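Local coordinates for 16 kDa beta-galactoside-binding lectin (Gallus gallus, PDB 1QMJ), which binds beta-galactosides as a homodimeric galectin and may take part in regulating differentiation, although its physiological role is not yet known, at residues Met41-Pro46 against Gly65-Glu70; Asn45-Cys50 against Thr56-Ser61. All blocks are in the same frame, centred on the assembly; numbering follows the deposited sequence.

Interaction 1. Residues Met41-Pro46 against Gly65-Glu70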
ATOM      1  N   MET A  41     -11.312  11.210   6.995  1.00 24.26           N
ATOM      2  CA  MET A  41     -12.536  10.662   7.533  1.00 24.40           C
ATOM      3  C   MET A  41     -12.258  10.223   8.965  1.00 24.85           C
ATOM      4  O   MET A  41     -13.132  10.272   9.838  1.00 24.57           O
ATOM      5  CB  MET A  41     -12.989   9.468   6.693  1.00 27.11           C
ATOM      6  CG  MET A  41     -14.221   8.764   7.264  1.00 32.29           C
ATOM      7  SD  MET A  41     -14.528   7.190   6.497  1.00 41.95           S
ATOM      8  CE  MET A  41     -14.687   7.397   4.737  1.00 37.63           C
ATOM      9  N   LEU A  42     -11.022   9.800   9.193  1.00 23.46           N
ATOM     10  CA  LEU A  42     -10.624   9.340  10.521  1.00 22.95           C
ATOM     11  C   LEU A  42      -9.106   9.369  10.740  1.00 22.63           C
ATOM     12  O   LEU A  42      -8.322   8.906   9.893  1.00 18.67           O
ATOM     13  CB  LEU A  42     -11.083   7.909  10.731  1.00 24.60           C
ATOM     14  CG  LEU A  42     -10.442   7.264  11.952  1.00 24.94           C
ATOM     15  CD1 LEU A  42     -10.895   7.902  13.266  1.00 24.25           C
ATOM     16  CD2 LEU A  42     -10.765   5.777  12.072  1.00 25.33           C
ATOM     17  N   HIS A  43      -8.778   9.919  11.896  1.00 22.50           N
ATOM     18  CA  HIS A  43      -7.403  10.051  12.379  1.00 21.20           C
ATOM     19  C   HIS A  43      -7.252   9.236  13.669  1.00 22.57           C
ATOM     20  O   HIS A  43      -7.371   9.775  14.780  1.00 20.66           O
ATOM     21  CB  HIS A  43      -7.078  11.523  12.667  1.00 20.80           C
ATOM     22  CG  HIS A  43      -5.669  11.725  13.244  1.00 21.27           C
ATOM     23  ND1 HIS A  43      -5.460  12.284  14.502  1.00 21.72           N
ATOM     24  CD2 HIS A  43      -4.434  11.448  12.745  1.00 18.13           C
ATOM     25  CE1 HIS A  43      -4.157  12.329  14.723  1.00 19.35           C
ATOM     26  NE2 HIS A  43      -3.532  11.834  13.684  1.00 20.78           N
ATOM     27  N   PHE A  44      -7.003   7.950  13.467  1.00 22.00           N
ATOM     28  CA  PHE A  44      -6.805   6.979  14.564  1.00 20.34           C
ATOM     29  C   PHE A  44      -5.396   7.168  15.102  1.00 20.34           C
ATOM     30  O   PHE A  44      -4.405   6.830  14.438  1.00 20.49           O
ATOM     31  CB  PHE A  44      -6.979   5.567  14.026  1.00 19.87           C
ATOM     32  CG  PHE A  44      -7.029   4.523  15.129  1.00 21.89           C
ATOM     33  CD1 PHE A  44      -8.154   4.435  15.952  1.00 21.20           C
ATOM     34  CD2 PHE A  44      -5.947   3.658  15.313  1.00 19.87           C
ATOM     35  CE1 PHE A  44      -8.199   3.475  16.967  1.00 17.62           C
ATOM     36  CE2 PHE A  44      -5.992   2.697  16.327  1.00 21.40           C
ATOM     37  CZ  PHE A  44      -7.118   2.605  17.155  1.00 19.64           C
ATOM     38  N   ASN A  45      -5.320   7.697  16.304  1.00 19.91           N
ATOM     39  CA  ASN A  45      -4.025   8.016  16.892  1.00 20.15           C
ATOM     40  C   ASN A  45      -3.786   7.460  18.311  1.00 21.02           C
ATOM     41  O   ASN A  45      -3.888   8.190  19.309  1.00 21.38           O
ATOM     42  CB  ASN A  45      -3.908   9.530  16.976  1.00 19.21           C
ATOM     43  CG  ASN A  45      -2.560  10.000  17.477  1.00 18.82           C
ATOM     44  OD1 ASN A  45      -2.456  11.112  17.983  1.00 25.11           O
ATOM     45  ND2 ASN A  45      -1.511   9.211  17.364  1.00 17.62           N
ATOM     46  N   PRO A  46      -3.479   6.161  18.499  1.00 20.34           N
ATOM     47  CA  PRO A  46      -3.150   5.648  19.830  1.00 21.31           C
ATOM     48  C   PRO A  46      -1.874   6.352  20.343  1.00 23.70           C
ATOM     49  O   PRO A  46      -0.829   6.373  19.609  1.00 22.10           O
ATOM     50  CB  PRO A  46      -2.923   4.169  19.600  1.00 17.52           C
ATOM     51  CG  PRO A  46      -3.124   3.890  18.111  1.00 19.40           C
ATOM     52  CD  PRO A  46      -3.466   5.174  17.415  1.00 16.99           C
ATOM     53  N   GLY A  65      -7.986  20.883   5.950  1.00 23.62           N
ATOM     54  CA  GLY A  65      -6.772  21.036   6.780  1.00 19.29           C
ATOM     55  C   GLY A  65      -7.074  21.447   8.237  1.00 17.29           C
ATOM     56  O   GLY A  65      -6.168  21.809   8.999  1.00 17.00           O
ATOM     57  N   THR A  66      -8.334  21.392   8.627  1.00 18.67           N
ATOM     58  CA  THR A  66      -8.729  21.759  10.009  1.00 21.49           C
ATOM     59  C   THR A  66      -9.191  20.525  10.790  1.00 21.47           C
ATOM     60  O   THR A  66     -10.022  19.741  10.316  1.00 23.06           O
ATOM     61  CB  THR A  66      -9.882  22.769  10.005  1.00 20.75           C
ATOM     62  OG1 THR A  66      -9.541  23.903   9.222  1.00 23.70           O
ATOM     63  CG2 THR A  66     -10.233  23.275  11.410  1.00 19.45           C
ATOM     64  N   TRP A  67      -8.631  20.383  11.980  1.00 24.11           N
ATOM     65  CA  TRP A  67      -8.971  19.271  12.879  1.00 24.14           C
ATOM     66  C   TRP A  67     -10.353  19.520  13.484  1.00 23.83           C
ATOM     67  O   TRP A  67     -10.724  20.666  13.777  1.00 25.50           O
ATOM     68  CB  TRP A  67      -7.966  19.164  14.040  1.00 21.93           C
ATOM     69  CG  TRP A  67      -6.565  18.681  13.639  1.00 22.52           C
ATOM     70  CD1 TRP A  67      -5.426  19.382  13.716  1.00 22.35           C
ATOM     71  CD2 TRP A  67      -6.247  17.396  13.117  1.00 21.16           C
ATOM     72  NE1 TRP A  67      -4.374  18.534  13.246  1.00 24.00           N
ATOM     73  CE2 TRP A  67      -4.875  17.375  12.902  1.00 21.87           C
ATOM     74  CE3 TRP A  67      -7.001  16.254  12.813  1.00 20.65           C
ATOM     75  CZ2 TRP A  67      -4.192  16.261  12.398  1.00 19.22           C
ATOM     76  CZ3 TRP A  67      -6.306  15.137  12.301  1.00 19.49           C
ATOM     77  CH2 TRP A  67      -4.967  15.142  12.105  1.00 15.50           C
ATOM     78  N   GLY A  68     -11.085  18.444  13.654  1.00 22.63           N
ATOM     79  CA  GLY A  68     -12.426  18.493  14.248  1.00 21.19           C
ATOM     80  C   GLY A  68     -12.276  18.408  15.765  1.00 21.16           C
ATOM     81  O   GLY A  68     -11.190  18.642  16.312  1.00 20.52           O
ATOM     82  N   GLU A  69     -13.366  18.076  16.421  1.00 24.61           N
ATOM     83  CA  GLU A  69     -13.376  17.931  17.883  1.00 28.68           C
ATOM     84  C   GLU A  69     -12.881  16.531  18.237  1.00 25.20           C
ATOM     85  O   GLU A  69     -13.432  15.520  17.781  1.00 23.92           O
ATOM     86  CB  GLU A  69     -14.792  18.131  18.431  1.00 37.80           C
ATOM     87  CG  GLU A  69     -14.947  17.660  19.884  1.00 52.15           C
ATOM     88  CD  GLU A  69     -14.257  18.578  20.900  1.00 57.90           C
ATOM     89  OE1 GLU A  69     -14.031  19.814  20.608  1.00 62.46           O
ATOM     90  OE2 GLU A  69     -13.900  18.116  22.051  1.00 60.04           O
ATOM     91  N   GLU A  70     -11.846  16.504  19.038  1.00 23.86           N
ATOM     92  CA  GLU A  70     -11.233  15.253  19.474  1.00 23.15           C
ATOM     93  C   GLU A  70     -12.239  14.385  20.208  1.00 24.02           C
ATOM     94  O   GLU A  70     -13.159  14.892  20.868  1.00 22.88           O
ATOM     95  CB  GLU A  70     -10.075  15.526  20.424  1.00 24.95           C
ATOM     96  CG  GLU A  70      -8.808  15.977  19.710  1.00 33.21           C
ATOM     97  CD  GLU A  70      -7.583  15.947  20.618  1.00 38.62           C
ATOM     98  OE1 GLU A  70      -7.720  15.673  21.871  1.00 44.21           O
ATOM     99  OE2 GLU A  70      -6.417  16.195  20.132  1.00 41.46           O
TER
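His-43 on strand 39-47 and Trp-67 on the short strand 66-67 are the nearest backbone positions, their CA atoms 9.4 Å apart. These two side chains make the whole contact, which buries 95 Å². The CB of His-43 points toward the tryptophan, and with CG anti to the backbone N (chi1 177°) the imidazole is carried out from the sheet to meet the far end of the indole. Trp-67 offers the benzo part of its indole: CH2 sits 3.6 Å above the imidazole plane, over the ring centre, while CZ3 lies 3.6 Å from His-43 CG and 3.7 Å from His-43 CB. The planes meet at 47°, with the six-membered ring centroid 4.6 Å from that of the imidazole, so the pair is an oblique aromatic contact. His-43 is buried and also packs on Ser-30 and Asn-32 of strand 29-33; Trp-67 is exposed and has a cation-pi contact with Lys-62. Trp-67 to Glu-70 belong to the predicted beta-galactoside site. In galectins the tryptophan at this place stacks on the apolar face of galactose, with a histidine of the same sheet close by, and Trp-67 with His-43 is consistent with that carbohydrate-recognition site.

Interaction 2. Residues Asn45-Cys50 against Thr56-Ser61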
ATOM      1  N   ASN A  45      -5.320   7.697  16.304  1.00 19.91           N
ATOM      2  CA  ASN A  45      -4.025   8.016  16.892  1.00 20.15           C
ATOM      3  C   ASN A  45      -3.786   7.460  18.311  1.00 21.02           C
ATOM      4  O   ASN A  45      -3.888   8.190  19.309  1.00 21.38           O
ATOM      5  CB  ASN A  45      -3.908   9.530  16.976  1.00 19.21           C
ATOM      6  CG  ASN A  45      -2.560  10.000  17.477  1.00 18.82           C
ATOM      7  OD1 ASN A  45      -2.456  11.112  17.983  1.00 25.11           O
ATOM      8  ND2 ASN A  45      -1.511   9.211  17.364  1.00 17.62           N
ATOM      9  N   PRO A  46      -3.479   6.161  18.499  1.00 20.34           N
ATOM     10  CA  PRO A  46      -3.150   5.648  19.830  1.00 21.31           C
ATOM     11  C   PRO A  46      -1.874   6.352  20.343  1.00 23.70           C
ATOM     12  O   PRO A  46      -0.829   6.373  19.609  1.00 22.10           O
ATOM     13  CB  PRO A  46      -2.923   4.169  19.600  1.00 17.52           C
ATOM     14  CG  PRO A  46      -3.124   3.890  18.111  1.00 19.40           C
ATOM     15  CD  PRO A  46      -3.466   5.174  17.415  1.00 16.99           C
ATOM     16  N   ARG A  47      -1.963   6.901  21.558  1.00 24.71           N
ATOM     17  CA  ARG A  47      -0.835   7.635  22.200  1.00 23.70           C
ATOM     18  C   ARG A  47      -0.385   6.984  23.503  1.00 26.06           C
ATOM     19  O   ARG A  47      -1.152   6.884  24.467  1.00 26.87           O
ATOM     20  CB  ARG A  47      -1.249   9.052  22.563  1.00 24.90           C
ATOM     21  CG  ARG A  47      -1.831   9.821  21.401  1.00 24.75           C
ATOM     22  CD  ARG A  47      -2.071  11.279  21.740  1.00 28.48           C
ATOM     23  NE  ARG A  47      -2.746  11.997  20.671  1.00 30.75           N
ATOM     24  CZ  ARG A  47      -2.817  13.319  20.603  1.00 31.82           C
ATOM     25  NH1 ARG A  47      -2.252  14.084  21.547  1.00 34.54           N
ATOM     26  NH2 ARG A  47      -3.436  13.977  19.619  1.00 32.38           N
ATOM     27  N   PHE A  48       0.858   6.561  23.511  1.00 27.65           N
ATOM     28  CA  PHE A  48       1.453   5.933  24.696  1.00 29.18           C
ATOM     29  C   PHE A  48       1.846   7.038  25.674  1.00 29.71           C
ATOM     30  O   PHE A  48       1.455   7.022  26.847  1.00 29.75           O
ATOM     31  CB  PHE A  48       2.663   5.110  24.276  1.00 28.94           C
ATOM     32  CG  PHE A  48       2.241   3.874  23.485  1.00 24.97           C
ATOM     33  CD1 PHE A  48       1.791   2.736  24.162  1.00 23.93           C
ATOM     34  CD2 PHE A  48       2.298   3.884  22.088  1.00 25.52           C
ATOM     35  CE1 PHE A  48       1.393   1.606  23.441  1.00 28.34           C
ATOM     36  CE2 PHE A  48       1.901   2.754  21.365  1.00 27.21           C
ATOM     37  CZ  PHE A  48       1.448   1.614  22.042  1.00 28.88           C
ATOM     38  N   ASP A  49       2.603   7.958  25.142  1.00 29.66           N
ATOM     39  CA  ASP A  49       3.082   9.138  25.865  1.00 32.24           C
ATOM     40  C   ASP A  49       3.441  10.187  24.835  1.00 33.42           C
ATOM     41  O   ASP A  49       4.609  10.336  24.456  1.00 32.99           O
ATOM     42  CB  ASP A  49       4.300   8.796  26.715  1.00 34.79           C
ATOM     43  CG  ASP A  49       4.544   9.822  27.827  1.00 35.65           C
ATOM     44  OD1 ASP A  49       4.121  11.034  27.689  1.00 35.50           O
ATOM     45  OD2 ASP A  49       5.169   9.476  28.900  1.00 36.91           O
ATOM     46  N   CYS A  50       2.405  10.873  24.416  1.00 34.25           N
ATOM     47  CA  CYS A  50       2.503  11.909  23.399  1.00 34.39           C
ATOM     48  C   CYS A  50       1.554  13.067  23.717  1.00 33.61           C
ATOM     49  O   CYS A  50       0.358  12.864  23.955  1.00 31.06           O
ATOM     50  CB  CYS A  50       2.118  11.300  22.046  1.00 32.43           C
ATOM     51  SG  CYS A  50       2.766  12.249  20.588  1.00 44.77           S
ATOM     52  N   THR A  56      -3.657   6.586  25.578  1.00 24.41           N
ATOM     53  CA  THR A  56      -4.986   7.061  25.169  1.00 22.73           C
ATOM     54  C   THR A  56      -5.114   7.086  23.653  1.00 21.59           C
ATOM     55  O   THR A  56      -4.210   7.544  22.941  1.00 20.79           O
ATOM     56  CB  THR A  56      -5.234   8.490  25.665  1.00 22.57           C
ATOM     57  OG1 THR A  56      -5.067   8.560  27.070  1.00 24.74           O
ATOM     58  CG2 THR A  56      -6.645   8.992  25.344  1.00 22.90           C
ATOM     59  N   VAL A  57      -6.238   6.589  23.195  1.00 21.54           N
ATOM     60  CA  VAL A  57      -6.550   6.573  21.770  1.00 19.78           C
ATOM     61  C   VAL A  57      -7.370   7.811  21.453  1.00 22.80           C
ATOM     62  O   VAL A  57      -8.425   8.049  22.054  1.00 23.30           O
ATOM     63  CB  VAL A  57      -7.362   5.330  21.389  1.00 17.96           C
ATOM     64  CG1 VAL A  57      -7.906   5.395  19.956  1.00 15.02           C
ATOM     65  CG2 VAL A  57      -6.556   4.032  21.463  1.00 14.42           C
ATOM     66  N   VAL A  58      -6.866   8.578  20.526  1.00 23.62           N
ATOM     67  CA  VAL A  58      -7.536   9.795  20.090  1.00 22.93           C
ATOM     68  C   VAL A  58      -8.021   9.605  18.661  1.00 20.07           C
ATOM     69  O   VAL A  58      -7.270   9.150  17.791  1.00 24.09           O
ATOM     70  CB  VAL A  58      -6.575  10.993  20.145  1.00 25.59           C
ATOM     71  CG1 VAL A  58      -7.220  12.299  19.669  1.00 25.64           C
ATOM     72  CG2 VAL A  58      -6.050  11.284  21.554  1.00 23.28           C
ATOM     73  N   CYS A  59      -9.270   9.950  18.470  1.00 20.24           N
ATOM     74  CA  CYS A  59      -9.930   9.867  17.164  1.00 20.58           C
ATOM     75  C   CYS A  59     -10.373  11.262  16.773  1.00 21.21           C
ATOM     76  O   CYS A  59     -10.824  12.046  17.616  1.00 23.13           O
ATOM     77  CB  CYS A  59     -11.146   8.942  17.238  1.00 20.65           C
ATOM     78  SG  CYS A  59     -10.694   7.153  17.475  1.00 23.00           S
ATOM     79  N   ASN A  60     -10.241  11.558  15.508  1.00 23.51           N
ATOM     80  CA  ASN A  60     -10.610  12.873  14.997  1.00 21.82           C
ATOM     81  C   ASN A  60     -10.699  12.864  13.483  1.00 23.24           C
ATOM     82  O   ASN A  60     -10.166  11.969  12.815  1.00 22.47           O
ATOM     83  CB  ASN A  60      -9.541  13.892  15.415  1.00 21.67           C
ATOM     84  CG  ASN A  60     -10.073  15.318  15.542  1.00 21.76           C
ATOM     85  OD1 ASN A  60     -11.185  15.600  15.101  1.00 23.31           O
ATOM     86  ND2 ASN A  60      -9.336  16.246  16.126  1.00 21.46           N
ATOM     87  N   SER A  61     -11.380  13.867  12.996  1.00 23.55           N
ATOM     88  CA  SER A  61     -11.552  14.081  11.569  1.00 21.13           C
ATOM     89  C   SER A  61     -10.793  15.349  11.212  1.00 21.58           C
ATOM     90  O   SER A  61     -10.309  16.071  12.094  1.00 22.78           O
ATOM     91  CB  SER A  61     -13.041  14.221  11.215  1.00 20.86           C
ATOM     92  OG  SER A  61     -13.660  15.193  12.043  1.00 26.00           O
TER
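Arg-47 turns its CG anti to its own carbonyl carbon (chi1 -53°) and then runs extended from CG to NE, which brings one face of its guanidinium against Val-58 CG2 on the face of the sheet that Asn-45, Arg-47, Thr-56 and Val-58 share. This methyl, placed beside the valine backbone N, lies 3.5 Å from Arg-47 NE. The polar atoms of the guanidinium have partners too: NE makes a weak hydrogen bond to Asn-45 OD1, and NH1 forms a salt bridge with Asp-53. Asn-45 ND2 in turn bonds to Phe-29 O, so the asparagine that receives the NE bond is itself tied to strand 29-33. Beneath these groups strands 39-47 and 56-63 pair antiparallel, at 156° between the short segments, in one sheet of the galectin beta-sandwich. Two hydrogen-bonded pairs flank Pro-46 and Val-57, a non-hydrogen-bonded pair. Asn-45 N reaches Val-58 O at 2.9 Å, whereas the return bond from Val-58 N to Asn-45 O is longer, 3.2 Å. Arg-47 N binds Thr-56 O at 2.7 Å, and Thr-56 N binds Arg-47 O at 2.8 Å. On the reverse face Pro-46 CB meets Val-57 CG2 at 4.1 Å, and both residues pack on Phe-76.

In the fold
Both contacts start from strand 39-47 and share Asn-45 and Pro-46; their centres lie about 9 Å apart. Strand 56-63 lies between strand 39-47 and strand 66-67 and pairs with both: His-43 N of interaction 1 probably hydrogen-bonds to Asn-60 O of interaction 2 at 2.6 Å, and Gly-68 N probably does so to Ser-61 O at 2.9 Å. Ser-61 O also packs 3.4 Å from Trp-67 CE3 on the six-membered ring. Interaction 1 contributes Trp-67 to Glu-70, four of the seven residues of the predicted galactoside site, while interaction 2 holds the Arg-47 side chain about 4 Å from that of Glu-70, nearest atoms, a long and weak ionic approach.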